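Local structure of purine nucleoside phosphorylase (Schistosoma mansoni, 6B4T) at residues V240-N245 with L263-K268; G121-L126 with G215-G220; I115-G120 with M221-E226. The protein probably catalyses the reversible phosphorolysis of purine nucleosides such as inosine and guanosine, releasing the free base and ribose 1-phosphate. All coordinates share one frame; numbering follows the deposited sequence.

Interaction 1 (V240-N245 with L263-K268). With CQJ (4-methylpyridin-2-ol), chain I.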
loop_
_atom_site.group_PDB
_atom_site.type_symbol
_atom_site.label_atom_id
_atom_site.label_comp_id
_atom_site.label_asym_id
_atom_site.label_seq_id
_atom_site.Cartn_x
_atom_site.Cartn_y
_atom_site.Cartn_z
ATOM N N VAL A 240 24.228 -2.128 -0.326
ATOM C CA VAL A 240 24.832 -1.818 0.976
ATOM C C VAL A 240 24.169 -0.563 1.533
ATOM O O VAL A 240 24.088 0.448 0.831
ATOM C CB VAL A 240 26.353 -1.618 0.862
ATOM C CG1 VAL A 240 26.969 -1.367 2.243
ATOM C CG2 VAL A 240 27.037 -2.846 0.227
ATOM N N SER A 241 23.680 -0.633 2.783
ATOM C CA SER A 241 23.144 0.536 3.489
ATOM C C SER A 241 24.202 1.128 4.430
ATOM O O SER A 241 24.917 0.391 5.124
ATOM C CB SER A 241 21.907 0.170 4.319
ATOM O OG SER A 241 20.790 -0.146 3.523
ATOM N N LEU A 242 24.281 2.468 4.456
ATOM C CA LEU A 242 24.989 3.213 5.498
ATOM C C LEU A 242 23.964 3.687 6.533
ATOM O O LEU A 242 22.975 4.345 6.185
ATOM C CB LEU A 242 25.762 4.406 4.915
ATOM C CG LEU A 242 26.311 5.409 5.933
ATOM C CD1 LEU A 242 27.320 4.776 6.884
ATOM C CD2 LEU A 242 26.957 6.573 5.178
ATOM N N ILE A 243 24.176 3.329 7.797
ATOM C CA ILE A 243 23.213 3.586 8.863
ATOM C C ILE A 243 23.442 4.980 9.426
ATOM O O ILE A 243 24.528 5.277 9.909
ATOM C CB ILE A 243 23.340 2.526 9.973
ATOM C CG1 ILE A 243 23.122 1.121 9.392
ATOM C CG2 ILE A 243 22.409 2.807 11.144
ATOM C CD1 ILE A 243 21.775 0.912 8.729
ATOM N N ALA A 244 22.389 5.815 9.421
ATOM C CA ALA A 244 22.508 7.179 9.917
ATOM C C ALA A 244 22.178 7.309 11.400
ATOM O O ALA A 244 22.668 8.229 12.047
ATOM C CB ALA A 244 21.604 8.112 9.114
ATOM N N ASN A 245 21.367 6.404 11.941
ATOM C CA ASN A 245 20.832 6.511 13.298
ATOM C C ASN A 245 20.231 5.158 13.651
ATOM O O ASN A 245 19.999 4.326 12.766
ATOM C CB ASN A 245 19.762 7.590 13.375
ATOM C CG ASN A 245 18.483 7.159 12.663
ATOM O OD1 ASN A 245 18.516 6.851 11.470
ATOM N ND2 ASN A 245 17.381 7.053 13.402
ATOM N N LEU A 263 23.125 13.702 6.482
ATOM C CA LEU A 263 24.183 14.022 5.532
ATOM C C LEU A 263 25.527 14.206 6.219
ATOM O O LEU A 263 26.568 14.007 5.585
ATOM C CB LEU A 263 23.835 15.270 4.746
ATOM C CG LEU A 263 22.709 15.157 3.710
ATOM C CD1 LEU A 263 22.619 16.443 2.933
ATOM C CD2 LEU A 263 22.940 13.959 2.766
ATOM N N ALA A 264 25.540 14.562 7.502
ATOM C CA ALA A 264 26.827 14.606 8.205
ATOM C C ALA A 264 27.412 13.207 8.385
ATOM O O ALA A 264 28.646 13.034 8.323
ATOM C CB ALA A 264 26.658 15.307 9.548
ATOM N N VAL A 265 26.561 12.196 8.612
ATOM C CA VAL A 265 27.056 10.820 8.660
ATOM C C VAL A 265 27.599 10.409 7.297
ATOM O O VAL A 265 28.650 9.750 7.200
ATOM C CB VAL A 265 25.954 9.850 9.135
ATOM C CG1 VAL A 265 26.507 8.419 9.164
ATOM C CG2 VAL A 265 25.480 10.220 10.518
ATOM N N ALA A 266 26.893 10.787 6.222
ATOM C CA ALA A 266 27.377 10.489 4.875
ATOM C C ALA A 266 28.773 11.064 4.651
ATOM O O ALA A 266 29.655 10.360 4.145
ATOM C CB ALA A 266 26.396 11.012 3.819
ATOM N N GLU A 267 29.003 12.328 5.033
ATOM C CA GLU A 267 30.318 12.928 4.817
ATOM C C GLU A 267 31.388 12.190 5.619
ATOM O O GLU A 267 32.536 12.051 5.164
ATOM C CB GLU A 267 30.305 14.418 5.179
ATOM C CG GLU A 267 31.625 15.130 4.885
ATOM C CD GLU A 267 32.229 14.722 3.543
ATOM O OE1 GLU A 267 31.458 14.554 2.565
ATOM O OE2 GLU A 267 33.468 14.549 3.465
ATOM N N LYS A 268 31.035 11.732 6.820
ATOM C CA LYS A 268 31.984 11.018 7.683
ATOM C C LYS A 268 32.469 9.714 7.060
ATOM O O LYS A 268 33.642 9.335 7.239
ATOM C CB LYS A 268 31.317 10.737 9.037
ATOM C CG LYS A 268 32.187 10.068 10.099
ATOM C CD LYS A 268 31.356 9.851 11.397
ATOM C CE LYS A 268 31.909 8.702 12.273
ATOM N NZ LYS A 268 30.977 8.294 13.383
HETATM C C4 CQJ I . 15.543 6.679 6.391
HETATM C C5 CQJ I . 16.713 7.272 6.158
HETATM C C3 CQJ I . 16.080 6.988 8.719
HETATM C C2 CQJ I . 17.572 7.176 8.506
HETATM C C1 CQJ I . 17.639 7.586 7.267
HETATM O O CQJ I . 14.619 6.337 5.458
HETATM N N CQJ I . 15.283 6.522 7.814
HETATM C C CQJ I . 18.980 7.955 6.630
#
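The long C-terminal helix 259-283 packs here on strand 236-246 of the central sheet, and Val-265 is the residue that fits itself to the strand. Its two methyls straddle successive peptides: CG1 lies 3.8 Å from Ile-243 O and CG2 lies 3.8 Å from Ala-244 O. With CG1 anti to the backbone N (chi1 180°), the branches of the valine spread along the strand and each finds its own carbonyl oxygen. Leu-242 comes from the strand side, bringing CD2 to 4.0 Å from Ala-266 CA, so that the leucine rests on the helix backbone itself, while its CD1 meets Val-265 CG1 more loosely at 4.4 Å. Strand and helix run 134° apart, with their axes 8.3 Å from each other at the closest point; this is the helix-on-sheet layering of the alpha/beta fold of the nucleoside phosphorylases. No hydrogen bond joins the two segments, and the contact is wholly one of van der Waals packing. Leu-37 from a loop touches both Leu-242 and Ala-266, and Leu-118 of the neighbouring strand does the same. The same strand end also reaches the bound 4-methylpyridin-2-ol: Ala-244 CB lies 3.6 Å from the ligand methyl C, and Asn-245 OD1 is 3.1 Å from ring atom C2. The Asn-245 amide nitrogen is held by Asp-250 and Ser-247.

Interaction 2 (G121-L126 with G215-G220). With CQJ (4-methylpyridin-2-ol), chain I.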
loop_
_atom_site.group_PDB
_atom_site.type_symbol
_atom_site.label_atom_id
_atom_site.label_comp_id
_atom_site.label_asym_id
_atom_site.label_seq_id
_atom_site.Cartn_x
_atom_site.Cartn_y
_atom_site.Cartn_z
ATOM N N GLY A 121 18.561 2.456 11.265
ATOM C CA GLY A 121 18.771 1.190 11.964
ATOM C C GLY A 121 17.591 0.791 12.846
ATOM O O GLY A 121 17.038 1.614 13.566
ATOM N N ILE A 122 17.200 -0.485 12.755
ATOM C CA ILE A 122 16.166 -1.085 13.600
ATOM C C ILE A 122 16.775 -2.104 14.580
ATOM O O ILE A 122 16.561 -2.013 15.787
ATOM C CB ILE A 122 15.043 -1.727 12.740
ATOM C CG1 ILE A 122 14.347 -0.698 11.815
ATOM C CG2 ILE A 122 14.027 -2.463 13.638
ATOM C CD1 ILE A 122 13.571 0.412 12.540
ATOM N N ASN A 123 17.557 -3.058 14.072
ATOM C CA ASN A 123 18.259 -4.037 14.917
ATOM C C ASN A 123 19.095 -3.326 15.971
ATOM O O ASN A 123 19.785 -2.343 15.682
ATOM C CB ASN A 123 19.151 -4.918 14.025
ATOM C CG ASN A 123 19.730 -6.130 14.748
ATOM O OD1 ASN A 123 20.365 -6.015 15.785
ATOM N ND2 ASN A 123 19.496 -7.308 14.184
ATOM N N ARG A 124 19.041 -3.831 17.206
ATOM C CA ARG A 124 19.689 -3.125 18.301
ATOM C C ARG A 124 21.215 -3.122 18.194
ATOM O O ARG A 124 21.855 -2.283 18.824
ATOM C CB ARG A 124 19.228 -3.714 19.642
ATOM C CG ARG A 124 17.806 -3.239 19.995
ATOM C CD ARG A 124 17.210 -3.973 21.189
ATOM N NE ARG A 124 15.853 -3.526 21.531
ATOM C CZ ARG A 124 15.569 -2.361 22.115
ATOM N NH1 ARG A 124 16.538 -1.487 22.396
ATOM N NH2 ARG A 124 14.307 -2.059 22.407
ATOM N N LYS A 125 21.825 -3.989 17.389
ATOM C CA LYS A 125 23.285 -3.962 17.304
ATOM C C LYS A 125 23.811 -2.957 16.272
ATOM O O LYS A 125 25.031 -2.850 16.111
ATOM C CB LYS A 125 23.837 -5.371 17.024
ATOM C CG LYS A 125 23.471 -5.996 15.696
ATOM C CD LYS A 125 23.737 -7.509 15.716
ATOM C CE LYS A 125 23.064 -8.220 14.537
ATOM N NZ LYS A 125 23.292 -7.539 13.225
ATOM N N LEU A 126 22.939 -2.177 15.618
ATOM C CA LEU A 126 23.351 -1.208 14.601
ATOM C C LEU A 126 23.500 0.202 15.183
ATOM O O LEU A 126 22.606 0.687 15.882
ATOM C CB LEU A 126 22.343 -1.196 13.447
ATOM C CG LEU A 126 22.264 -2.517 12.670
ATOM C CD1 LEU A 126 21.156 -2.395 11.619
ATOM C CD2 LEU A 126 23.611 -2.914 12.037
ATOM N N GLY A 215 10.899 -8.453 12.167
ATOM C CA GLY A 215 12.150 -9.010 11.712
ATOM C C GLY A 215 12.953 -8.129 10.782
ATOM O O GLY A 215 13.853 -8.636 10.093
ATOM N N CYS A 216 12.666 -6.831 10.734
ATOM C CA CYS A 216 13.432 -5.908 9.905
ATOM C C CYS A 216 14.669 -5.462 10.660
ATOM O O CYS A 216 14.627 -5.233 11.869
ATOM C CB CYS A 216 12.594 -4.687 9.510
ATOM S SG CYS A 216 11.014 -5.134 8.729
ATOM N N ASP A 217 15.792 -5.370 9.949
ATOM C CA ASP A 217 17.018 -4.865 10.534
ATOM C C ASP A 217 17.284 -3.404 10.204
ATOM O O ASP A 217 17.858 -2.698 11.034
ATOM C CB ASP A 217 18.208 -5.708 10.062
ATOM C CG ASP A 217 18.071 -7.197 10.484
ATOM O OD1 ASP A 217 17.976 -7.434 11.705
ATOM O OD2 ASP A 217 18.035 -8.104 9.608
ATOM N N VAL A 218 16.881 -2.964 9.004
ATOM C CA VAL A 218 17.142 -1.623 8.468
ATOM C C VAL A 218 15.873 -1.168 7.744
ATOM O O VAL A 218 15.094 -1.995 7.280
ATOM C CB VAL A 218 18.366 -1.654 7.496
ATOM C CG1 VAL A 218 18.659 -0.286 6.951
ATOM C CG2 VAL A 218 19.593 -2.203 8.180
ATOM N N VAL A 219 15.648 0.157 7.649
ATOM C CA VAL A 219 14.500 0.709 6.899
ATOM C C VAL A 219 14.957 1.898 6.037
ATOM O O VAL A 219 15.773 2.721 6.457
ATOM C CB VAL A 219 13.329 1.092 7.852
ATOM C CG1 VAL A 219 13.746 2.116 8.899
ATOM C CG2 VAL A 219 12.119 1.618 7.081
ATOM N N GLY A 220 14.429 1.986 4.809
ATOM C CA GLY A 220 14.700 3.121 3.951
ATOM C C GLY A 220 13.695 3.236 2.825
ATOM O O GLY A 220 12.768 2.425 2.713
HETATM C C4 CQJ I . 15.543 6.679 6.391
HETATM C C5 CQJ I . 16.713 7.272 6.158
HETATM C C3 CQJ I . 16.080 6.988 8.719
HETATM C C2 CQJ I . 17.572 7.176 8.506
HETATM C C1 CQJ I . 17.639 7.586 7.267
HETATM O O CQJ I . 14.619 6.337 5.458
HETATM N N CQJ I . 15.283 6.522 7.814
HETATM C C CQJ I . 18.980 7.955 6.630
#
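This is a turn-to-strand contact at the strand ends of the central sheet, where strand 112-121 runs out into its loop and the chain enters strand 218-220. Gly-121 and Val-218 form an antiparallel, non-hydrogen-bonded pair, and just beyond it the carbonyl of Asp-217 takes two backbone N-H groups. Ile-122 N reaches Asp-217 O at 2.9 Å from above the carbonyl plane, and Asn-123 N reaches the same oxygen at 3.1 Å; both donors come from one face of that plane. The side chains of Asn-123 and Asp-217 run alongside each other. A chi1 of -169° swings the asparagine's CG to the side away from its own N and sends ND2 to Asp-217 OD1 at 2.9 Å, an almost straight bond lying in the amide plane but meeting the carboxylate oxygen on its anti side and well out of the carboxylate plane. The other end of the amide, OD1, accepts from Lys-125 N at 3.0 Å on an in-plane lone pair. This is an Asx turn, and it overlaps the type I beta turn 123-126. Around the polar pair the packing is apolar: Ile-122 CD1 lies 4.0 Å from Val-219 CG1, and Leu-126 CD1 comes to 3.8 Å from Val-218 CG2, the two side chains crossing nearly at right angles. Ile-122 also touches Ser-208 and Leu-212 of helix 205-213. Asp-217 OD2 accepts from Val-193 N of strand 189-196, so each carboxylate oxygen has a partner. Since both ends of the Asn-123 amide are used, its rotation should be fixed, and Asn-123 ND2 on OD1 and Val-193 N on OD2, with Lys-125 NZ 5.5 Å from Asp-217 OD1, would favour the charged carboxylate.

Interaction 3 (I115-G120 with M221-E226). With CQJ (4-methylpyridin-2-ol), chain I; DMS (dimethyl sulfoxide), chain H.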
loop_
_atom_site.group_PDB
_atom_site.type_symbol
_atom_site.label_atom_id
_atom_site.label_comp_id
_atom_site.label_asym_id
_atom_site.label_seq_id
_atom_site.Cartn_x
_atom_site.Cartn_y
_atom_site.Cartn_z
ATOM N N ILE A 115 24.806 -1.088 -5.570
ATOM C CA ILE A 115 23.885 -0.053 -5.081
ATOM C C ILE A 115 24.238 0.328 -3.645
ATOM O O ILE A 115 24.524 -0.541 -2.814
ATOM C CB ILE A 115 22.414 -0.527 -5.153
ATOM C CG1 ILE A 115 22.066 -1.040 -6.548
ATOM C CG2 ILE A 115 21.445 0.619 -4.755
ATOM C CD1 ILE A 115 20.696 -1.770 -6.591
ATOM N N THR A 116 24.232 1.639 -3.345
ATOM C CA THR A 116 24.354 2.102 -1.958
ATOM C C THR A 116 23.175 3.009 -1.596
ATOM O O THR A 116 22.553 3.637 -2.468
ATOM C CB THR A 116 25.703 2.861 -1.674
ATOM O OG1 THR A 116 25.790 4.044 -2.484
ATOM C CG2 THR A 116 26.937 1.981 -1.924
ATOM N N ASN A 117 22.856 3.067 -0.295
ATOM C CA ASN A 117 21.805 3.941 0.212
ATOM C C ASN A 117 22.130 4.359 1.649
ATOM O O ASN A 117 23.003 3.776 2.311
ATOM C CB ASN A 117 20.406 3.267 0.137
ATOM C CG ASN A 117 20.278 2.025 1.023
ATOM O OD1 ASN A 117 20.416 2.101 2.225
ATOM N ND2 ASN A 117 19.921 0.889 0.423
ATOM N N LEU A 118 21.412 5.397 2.111
ATOM C CA LEU A 118 21.375 5.815 3.509
ATOM C C LEU A 118 20.068 5.324 4.128
ATOM O O LEU A 118 18.999 5.412 3.509
ATOM C CB LEU A 118 21.482 7.338 3.621
ATOM C CG LEU A 118 22.817 8.006 3.307
ATOM C CD1 LEU A 118 22.530 9.405 2.845
ATOM C CD2 LEU A 118 23.686 8.021 4.559
ATOM N N ALA A 119 20.151 4.752 5.334
ATOM C CA ALA A 119 19.009 4.077 5.942
ATOM C C ALA A 119 18.986 4.271 7.458
ATOM O O ALA A 119 19.974 4.694 8.073
ATOM C CB ALA A 119 19.036 2.580 5.614
ATOM N N GLY A 120 17.855 3.917 8.065
ATOM C CA GLY A 120 17.707 3.910 9.522
ATOM C C GLY A 120 17.889 2.518 10.108
ATOM O O GLY A 120 17.442 1.520 9.528
ATOM N N MET A 221 13.918 4.251 1.967
ATOM C CA MET A 221 12.934 4.666 0.963
ATOM C C MET A 221 13.372 4.413 -0.487
ATOM O O MET A 221 12.827 5.036 -1.397
ATOM C CB MET A 221 12.596 6.155 1.151
ATOM C CG MET A 221 12.248 6.574 2.569
ATOM S SD MET A 221 12.113 8.396 2.677
ATOM C CE MET A 221 12.070 8.622 4.448
ATOM N N SER A 222 14.370 3.553 -0.728
ATOM C CA SER A 222 14.901 3.344 -2.075
ATOM C C SER A 222 15.269 1.870 -2.243
ATOM O O SER A 222 14.866 1.014 -1.453
ATOM C CB SER A 222 16.123 4.242 -2.330
ATOM O OG SER A 222 17.231 3.756 -1.584
ATOM N N THR A 223 16.012 1.594 -3.322
ATOM C CA THR A 223 16.759 0.355 -3.551
ATOM C C THR A 223 15.905 -0.849 -3.981
ATOM O O THR A 223 16.199 -1.476 -5.011
ATOM C CB THR A 223 17.607 0.040 -2.315
ATOM O OG1 THR A 223 18.588 1.075 -2.156
ATOM C CG2 THR A 223 18.385 -1.270 -2.512
ATOM N N VAL A 224 14.826 -1.169 -3.250
ATOM C CA VAL A 224 14.014 -2.342 -3.608
ATOM C C VAL A 224 13.444 -2.247 -5.018
ATOM O O VAL A 224 13.456 -3.272 -5.734
ATOM C CB VAL A 224 12.956 -2.585 -2.510
ATOM C CG1 VAL A 224 11.880 -3.569 -2.925
ATOM C CG2 VAL A 224 13.666 -3.089 -1.223
ATOM N N PRO A 225 12.927 -1.091 -5.506
ATOM C CA PRO A 225 12.460 -1.039 -6.919
ATOM C C PRO A 225 13.535 -1.407 -7.928
ATOM O O PRO A 225 13.282 -2.223 -8.837
ATOM C CB PRO A 225 11.991 0.415 -7.081
ATOM C CG PRO A 225 11.585 0.834 -5.664
ATOM C CD PRO A 225 12.650 0.182 -4.798
ATOM N N GLU A 226 14.747 -0.856 -7.771
ATOM C CA GLU A 226 15.834 -1.168 -8.711
ATOM C C GLU A 226 16.274 -2.624 -8.614
ATOM O O GLU A 226 16.575 -3.255 -9.640
ATOM C CB GLU A 226 17.054 -0.277 -8.455
ATOM C CG GLU A 226 16.856 1.202 -8.519
ATOM C CD GLU A 226 16.592 1.753 -7.138
ATOM O OE1 GLU A 226 15.491 1.518 -6.641
ATOM O OE2 GLU A 226 17.498 2.358 -6.520
HETATM C C4 CQJ I . 15.543 6.679 6.391
HETATM C C5 CQJ I . 16.713 7.272 6.158
HETATM C C3 CQJ I . 16.080 6.988 8.719
HETATM C C2 CQJ I . 17.572 7.176 8.506
HETATM C C1 CQJ I . 17.639 7.586 7.267
HETATM O O CQJ I . 14.619 6.337 5.458
HETATM N N CQJ I . 15.283 6.522 7.814
HETATM C C CQJ I . 18.980 7.955 6.630
HETATM S S DMS H . 19.406 7.256 -0.382
HETATM O O DMS H . 20.753 6.824 0.043
HETATM C C1 DMS H . 19.571 7.967 -2.055
HETATM C C2 DMS H . 18.220 5.918 -0.441
HETATM O O HOH W 1 17.473 3.916 1.800
HETATM O O HOH W 2 15.881 6.123 3.028
#
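Strand 115-120 runs through the middle of the central sheet of this phosphorylase fold, and the chain at 221-223 passes beside it and enters helix 224-232; the backbones come nearest at Asn-117 and Thr-223, whose CA atoms are 7.2 Å apart. Thr-223 has positive phi and occupies the N-cap position, although its side chain makes no capping bond. Instead its hydroxyl faces the strand. Asn-117 ND2 donates to Thr-223 OG1 at 2.9 Å, in a bond bent to 147° and tilted 20° from the amide plane, and the two side chains cross at about a right angle. Asn-117 CG sits between the backbone N and the carbonyl carbon (chi1 64°), which swings the amide over toward the threonine. Its OD1 is taken by Ser-241 of the adjacent strand, so this buried amide has partners at both ends. Two residues earlier, Ile-115 lays CG2 3.9 Å from Thr-223 OG1, and its CD1 edges up to the CB of Glu-226, whose carboxylate forms a salt bridge with Arg-86. The opposite end of the strand floors the pocket holding 4-methylpyridin-2-ol: Gly-120 N lies 3.3 Å from ring atom C2, and Met-221 closes in from the other segment, itself packed against Phe-161 of a second subunit. A dimethyl sulfoxide, probably from the crystallisation liquor, accepts from Leu-118 N. One water joins strand, ligand and Met-221, donating to Leu-118 O, accepting from Met-221 N at 2.9 Å, and lying 2.7 Å from the ligand O.

How the interactions relate
All three contacts are built on one mixed sheet and lie 12 to 14 Å apart, centre to centre. Strand 112-121 is the common member: it pairs in parallel with strand 236-246 of interaction 1 and antiparallel with strand 218-220 of interaction 2, carries one segment of interaction 3, and ends at Gly-121, which opens interaction 2. Along the chain, interaction 3 spans interaction 2, and both close before interaction 1 opens. Probable hydrogen bonds tie them together: Val-219 O to Gly-120 N, Asn-245 O to Gly-121 N, and Leu-242 N to Asn-117 O. All three touch 4-methylpyridin-2-ol, so one pocket is assembled from sequence-distant segments, consistent with an active site at these strand ends.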